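Local coordinates for protein ChiX (Serratia marcescens, PDB 5OPZ) that acts as a zinc-dependent L-Ala D-Glu endopeptidase, a peptidoglycan hydrolase required for chitinase secretion, at residues Val88-Asp93 with Asp124-Gln129; Glu20-Val25 with His76-Val81. All blocks are in the same frame, centred on the assembly; numbering follows the deposited sequence.

Interaction 1. Residues Val88-Asp93 with Asp124-Gln129; sequences VSWEWD and DGPHFQ. With ZN (zinc ion), chain C.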
loop_
_atom_site.group_PDB
_atom_site.type_symbol
_atom_site.label_atom_id
_atom_site.label_comp_id
_atom_site.label_asym_id
_atom_site.label_seq_id
_atom_site.Cartn_x
_atom_site.Cartn_y
_atom_site.Cartn_z
ATOM N N VAL A 88 10.873 -9.039 6.036
ATOM C CA VAL A 88 9.436 -8.882 6.157
ATOM C C VAL A 88 8.977 -8.950 7.614
ATOM O O VAL A 88 9.396 -9.856 8.377
ATOM C CB VAL A 88 8.669 -9.970 5.348
ATOM C CG1 VAL A 88 7.165 -9.946 5.618
ATOM C CG2 VAL A 88 8.921 -9.797 3.854
ATOM N N SER A 89 8.162 -7.987 7.997
ATOM C CA SER A 89 7.479 -8.001 9.282
ATOM C C SER A 89 6.043 -7.693 9.083
ATOM O O SER A 89 5.647 -6.844 8.285
ATOM C CB SER A 89 8.050 -6.977 10.275
ATOM O OG SER A 89 7.314 -7.076 11.517
ATOM N N TRP A 90 5.246 -8.550 9.761
ATOM C CA TRP A 90 3.779 -8.130 9.892
ATOM C C TRP A 90 3.316 -7.340 11.173
ATOM O O TRP A 90 2.096 -7.085 11.387
ATOM C CB TRP A 90 2.909 -9.371 9.687
ATOM C CG TRP A 90 3.236 -9.992 8.404
ATOM C CD1 TRP A 90 3.950 -11.140 8.201
ATOM C CD2 TRP A 90 2.907 -9.500 7.103
ATOM N NE1 TRP A 90 4.116 -11.371 6.868
ATOM C CE2 TRP A 90 3.472 -10.388 6.164
ATOM C CE3 TRP A 90 2.222 -8.371 6.641
ATOM C CZ2 TRP A 90 3.344 -10.196 4.786
ATOM C CZ3 TRP A 90 2.089 -8.196 5.270
ATOM C CH2 TRP A 90 2.650 -9.102 4.357
ATOM N N GLU A 91 4.276 -6.862 11.985
ATOM C CA GLU A 91 3.927 -6.170 13.210
ATOM C C GLU A 91 3.250 -4.809 12.967
ATOM O O GLU A 91 3.732 -4.010 12.189
ATOM C CB GLU A 91 5.152 -6.053 14.126
ATOM C CG GLU A 91 5.763 -7.401 14.558
ATOM C CD GLU A 91 4.896 -8.248 15.501
ATOM O OE1 GLU A 91 3.845 -7.792 15.977
ATOM O OE2 GLU A 91 5.264 -9.405 15.786
ATOM N N TRP A 92 2.166 -4.569 13.689
ATOM C CA TRP A 92 1.306 -3.389 13.509
ATOM C C TRP A 92 2.059 -2.066 13.507
ATOM O O TRP A 92 1.802 -1.223 12.681
ATOM C CB TRP A 92 0.244 -3.342 14.637
ATOM C CG TRP A 92 -0.535 -2.067 14.684
ATOM C CD1 TRP A 92 -0.282 -0.985 15.480
ATOM C CD2 TRP A 92 -1.628 -1.695 13.845
ATOM N NE1 TRP A 92 -1.152 0.027 15.191
ATOM C CE2 TRP A 92 -1.986 -0.369 14.185
ATOM C CE3 TRP A 92 -2.333 -2.346 12.830
ATOM C CZ2 TRP A 92 -3.072 0.283 13.600
ATOM C CZ3 TRP A 92 -3.374 -1.686 12.211
ATOM C CH2 TRP A 92 -3.747 -0.391 12.613
ATOM N N ASP A 93 2.962 -1.886 14.456
ATOM C CA ASP A 93 3.616 -0.604 14.602
ATOM C C ASP A 93 4.374 -0.156 13.369
ATOM O O ASP A 93 4.439 1.036 13.073
ATOM C CB ASP A 93 4.529 -0.541 15.851
ATOM C CG ASP A 93 3.773 -0.177 17.061
ATOM O OD1 ASP A 93 2.941 0.728 16.951
ATOM O OD2 ASP A 93 3.998 -0.809 18.097
ATOM N N ASP A 124 -6.391 -3.463 9.439
ATOM C CA ASP A 124 -5.229 -4.181 8.920
ATOM C C ASP A 124 -4.295 -3.189 8.215
ATOM O O ASP A 124 -4.700 -2.340 7.423
ATOM C CB ASP A 124 -5.627 -5.311 7.957
ATOM C CG ASP A 124 -4.516 -6.353 7.771
ATOM O OD1 ASP A 124 -3.864 -6.752 8.767
ATOM O OD2 ASP A 124 -4.311 -6.822 6.631
ATOM N N GLY A 125 -3.040 -3.310 8.567
ATOM C CA GLY A 125 -2.045 -2.339 8.232
ATOM C C GLY A 125 -1.644 -2.190 6.782
ATOM O O GLY A 125 -1.258 -1.107 6.438
ATOM N N PRO A 126 -1.624 -3.252 5.961
ATOM C CA PRO A 126 -1.049 -3.094 4.611
ATOM C C PRO A 126 -1.816 -2.247 3.591
ATOM O O PRO A 126 -1.155 -1.757 2.679
ATOM C CB PRO A 126 -0.987 -4.521 4.096
ATOM C CG PRO A 126 -0.774 -5.319 5.347
ATOM C CD PRO A 126 -1.648 -4.673 6.379
ATOM N N HIS A 127 -3.129 -2.076 3.726
ATOM C CA HIS A 127 -3.954 -1.588 2.645
ATOM C C HIS A 127 -4.066 -0.103 2.614
ATOM O O HIS A 127 -4.406 0.523 3.606
ATOM C CB HIS A 127 -5.336 -2.227 2.801
ATOM C CG HIS A 127 -6.305 -1.889 1.703
ATOM N ND1 HIS A 127 -6.369 -2.573 0.516
ATOM C CD2 HIS A 127 -7.109 -0.821 1.553
ATOM C CE1 HIS A 127 -7.255 -2.024 -0.280
ATOM N NE2 HIS A 127 -7.690 -0.936 0.319
ATOM N N PHE A 128 -3.808 0.465 1.433
ATOM C CA PHE A 128 -4.049 1.891 1.173
ATOM C C PHE A 128 -4.861 2.024 -0.139
ATOM O O PHE A 128 -4.588 1.262 -1.089
ATOM C CB PHE A 128 -2.770 2.687 1.032
ATOM C CG PHE A 128 -1.944 2.733 2.265
ATOM C CD1 PHE A 128 -1.087 1.710 2.610
ATOM C CD2 PHE A 128 -2.150 3.729 3.171
ATOM C CE1 PHE A 128 -0.303 1.780 3.747
ATOM C CE2 PHE A 128 -1.361 3.847 4.291
ATOM C CZ PHE A 128 -0.463 2.847 4.603
ATOM N N GLN A 129 -5.769 2.997 -0.219
ATOM C CA GLN A 129 -6.538 3.170 -1.465
ATOM C C GLN A 129 -6.902 4.614 -1.683
ATOM O O GLN A 129 -7.092 5.380 -0.749
ATOM C CB GLN A 129 -7.798 2.287 -1.516
ATOM C CG GLN A 129 -8.817 2.629 -0.445
ATOM C CD GLN A 129 -9.987 1.732 -0.481
ATOM O OE1 GLN A 129 -9.863 0.513 -0.525
ATOM N NE2 GLN A 129 -11.176 2.327 -0.533
HETATM ZN ZN ZN C . -5.528 -4.328 -0.130
#
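Two tryptophans of segment 88-93, Trp-90 and Trp-92, reach across to the turn that leads into a zinc-binding strand, touching Pro-126 and Gly-125. Val-88 lays CG1 over one face of the Trp-90 ring, 3.4 Å above its plane and displaced toward the rim. Ser-89 shapes the backbone in between, its OG accepting from Glu-91 N at 3.1 Å in an almost straight bond that makes an ST turn. Trp-90 then offers the edge of its six-membered ring, and CZ3 meets Pro-126 CG at 4.1 Å near the indole plane, the two side chains crossing at about a right angle. With CG anti to the backbone N (chi1 170°), the indole of Trp-92 extends toward segment 124-129, and CZ3 lies 4.0 Å from Gly-125 N in an oblique approach. Beyond this turn His-127 binds zinc through ND1 at 2.1 Å. Its other nitrogen, NE2, donates to Gln-129 OE1 at 2.7 Å, close to the imidazole plane, which should fix the rotation of the ring. Across the two segments, then, the contact sets one indole edge against Pro-126 and one oblique indole beside the Gly-125 backbone, held by dispersion, whereas the His-127 ring is oriented by zinc on ND1 and by Gln-129 on NE2.

Interaction 2. Residues Glu20-Val25 with His76-Val81; sequences ENLRGV and HAVDVV. With ZN (zinc ion), chain C.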
loop_
_atom_site.group_PDB
_atom_site.type_symbol
_atom_site.label_atom_id
_atom_site.label_comp_id
_atom_site.label_asym_id
_atom_site.label_seq_id
_atom_site.Cartn_x
_atom_site.Cartn_y
_atom_site.Cartn_z
ATOM N N GLU A 20 8.334 -1.618 -9.314
ATOM C CA GLU A 20 7.925 -2.697 -10.178
ATOM C C GLU A 20 6.466 -3.112 -9.871
ATOM O O GLU A 20 5.653 -3.269 -10.770
ATOM C CB GLU A 20 8.924 -3.865 -10.090
ATOM C CG GLU A 20 8.549 -5.133 -10.850
ATOM C CD GLU A 20 8.572 -4.993 -12.376
ATOM O OE1 GLU A 20 9.047 -3.986 -12.942
ATOM O OE2 GLU A 20 8.120 -5.930 -13.045
ATOM N N ASN A 21 6.134 -3.221 -8.595
ATOM C CA ASN A 21 4.798 -3.662 -8.178
ATOM C C ASN A 21 3.738 -2.568 -8.255
ATOM O O ASN A 21 2.521 -2.817 -8.121
ATOM C CB ASN A 21 4.779 -4.196 -6.729
ATOM C CG ASN A 21 5.154 -5.664 -6.616
ATOM O OD1 ASN A 21 4.370 -6.537 -7.006
ATOM N ND2 ASN A 21 6.322 -5.958 -6.021
ATOM N N LEU A 22 4.185 -1.353 -8.479
ATOM C CA LEU A 22 3.294 -0.237 -8.733
ATOM C C LEU A 22 2.898 -0.103 -10.202
ATOM O O LEU A 22 2.064 0.737 -10.526
ATOM C CB LEU A 22 3.983 1.070 -8.296
ATOM C CG LEU A 22 3.985 1.291 -6.791
ATOM C CD1 LEU A 22 4.950 2.403 -6.393
ATOM C CD2 LEU A 22 2.598 1.578 -6.277
ATOM N N ARG A 23 3.469 -0.888 -11.096
ATOM C CA ARG A 23 3.084 -0.780 -12.486
ATOM C C ARG A 23 1.597 -1.160 -12.655
ATOM O O ARG A 23 1.112 -2.160 -12.105
ATOM C CB ARG A 23 3.981 -1.628 -13.380
ATOM C CG ARG A 23 5.410 -1.136 -13.481
ATOM C CD ARG A 23 6.145 -2.143 -14.364
ATOM N NE ARG A 23 7.581 -1.885 -14.471
ATOM C CZ ARG A 23 8.158 -1.201 -15.458
ATOM N NH1 ARG A 23 7.445 -0.698 -16.468
ATOM N NH2 ARG A 23 9.484 -1.032 -15.443
ATOM N N GLY A 24 0.880 -0.317 -13.398
ATOM C CA GLY A 24 -0.553 -0.443 -13.562
ATOM C C GLY A 24 -1.435 0.165 -12.484
ATOM O O GLY A 24 -2.639 0.240 -12.649
ATOM N N VAL A 25 -0.863 0.622 -11.386
ATOM C CA VAL A 25 -1.601 1.319 -10.343
ATOM C C VAL A 25 -1.890 2.737 -10.872
ATOM O O VAL A 25 -1.092 3.353 -11.608
ATOM C CB VAL A 25 -0.793 1.251 -9.019
ATOM C CG1 VAL A 25 -1.390 2.089 -7.940
ATOM C CG2 VAL A 25 -0.741 -0.197 -8.592
ATOM N N HIS A 76 -6.638 1.198 -7.969
ATOM C CA HIS A 76 -6.852 2.221 -6.949
ATOM C C HIS A 76 -6.348 1.822 -5.543
ATOM O O HIS A 76 -6.647 2.565 -4.576
ATOM C CB HIS A 76 -8.310 2.659 -6.896
ATOM C CG HIS A 76 -8.797 3.304 -8.151
ATOM N ND1 HIS A 76 -9.268 2.581 -9.221
ATOM C CD2 HIS A 76 -8.928 4.609 -8.490
ATOM C CE1 HIS A 76 -9.667 3.414 -10.162
ATOM N NE2 HIS A 76 -9.455 4.646 -9.754
ATOM N N ALA A 77 -5.616 0.714 -5.409
ATOM C CA ALA A 77 -5.156 0.303 -4.090
ATOM C C ALA A 77 -3.830 -0.401 -4.161
ATOM O O ALA A 77 -3.459 -0.976 -5.173
ATOM C CB ALA A 77 -6.195 -0.609 -3.464
ATOM N N VAL A 78 -3.103 -0.338 -3.058
ATOM C CA VAL A 78 -1.883 -1.109 -2.842
ATOM C C VAL A 78 -1.940 -1.725 -1.453
ATOM O O VAL A 78 -2.505 -1.135 -0.523
ATOM C CB VAL A 78 -0.598 -0.256 -2.982
ATOM C CG1 VAL A 78 -0.484 0.275 -4.408
ATOM C CG2 VAL A 78 -0.574 0.874 -1.993
ATOM N N ASP A 79 -1.303 -2.897 -1.336
ATOM C CA ASP A 79 -0.905 -3.460 -0.043
ATOM C C ASP A 79 0.606 -3.354 0.077
ATOM O O ASP A 79 1.303 -3.750 -0.831
ATOM C CB ASP A 79 -1.355 -4.903 0.041
ATOM C CG ASP A 79 -2.844 -5.078 0.151
ATOM O OD1 ASP A 79 -3.592 -4.122 0.295
ATOM O OD2 ASP A 79 -3.303 -6.217 0.095
ATOM N N VAL A 80 1.043 -2.769 1.170
ATOM C CA VAL A 80 2.452 -2.636 1.440
ATOM C C VAL A 80 2.898 -3.739 2.398
ATOM O O VAL A 80 2.112 -4.327 3.116
ATOM C CB VAL A 80 2.845 -1.265 2.035
ATOM C CG1 VAL A 80 2.384 -0.135 1.120
ATOM C CG2 VAL A 80 2.273 -1.060 3.418
ATOM N N VAL A 81 4.182 -4.021 2.347
ATOM C CA VAL A 81 4.813 -4.950 3.263
ATOM C C VAL A 81 6.003 -4.234 3.919
ATOM O O VAL A 81 6.900 -3.706 3.209
ATOM C CB VAL A 81 5.224 -6.278 2.602
ATOM C CG1 VAL A 81 6.156 -6.095 1.460
ATOM C CG2 VAL A 81 5.808 -7.235 3.629
HETATM ZN ZN ZN C . -5.528 -4.328 -0.130
#
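Asp-79 OD1 binds zinc at 2.0 Å, while the preceding residue on the strand, Val-78, turns to the other face and packs against Leu-22 and Val-25. The carboxylate is held essentially through one oxygen, since Asp-79 OD2 stays 2.9 Å from the metal. Its first torsion, with CG anti to the carbonyl carbon (chi1 -70°), directs the carboxylate to the zinc, where His-72 and His-127 supply the other protein ligands. On the opposite face a single methyl does most of the work. Val-78 CG1 meets Leu-22 CD2 at 3.8 Å, the two side chains crossing at a slant, and also touches Val-25 CG1 at 4.1 Å, the two valines crossing at about a right angle. Both partners are presented by a type II beta turn from Leu-22 to Val-25, closed by Val-25 N donating to Leu-22 O at 3.1 Å, with Gly-24 taking the positive phi of its third position. On the outer side of this turn Arg-23 NE forms a salt bridge to Glu-20 OE1, reaching it from above the carboxylate plane. Val-46, Leu-29 and Ile-33 extend the apolar layer around Val-78. The strand thus has Asp-79 on the zinc side and Val-78 on the core side. His-72, Ala-77 and Asp-79 fit the SxHxxGxAxD motif, consistent with the LAS family of zinc peptidases.

In the fold
Along the chain the two contacts follow in series, interaction 2 first, and their centres lie about 14 Å apart. They meet in one antiparallel sheet, where strand 77-82 runs beside strand 127-130. Probable backbone hydrogen bonds join them there, from Phe-128 N to Val-78 O (2.8 Å) and from Val-80 N to Pro-126 O (2.9 Å). Interaction 2 is buried and packs the turn after helix 15-21 onto the sheet; interaction 1 is a surface contact, laying segment 88-93 against the entry to the neighbouring strand. Each segment pair contributes one zinc ligand, Asp-79 or His-127, so the pairing of these strands probably helps to set the spacing of two of the three protein ligands.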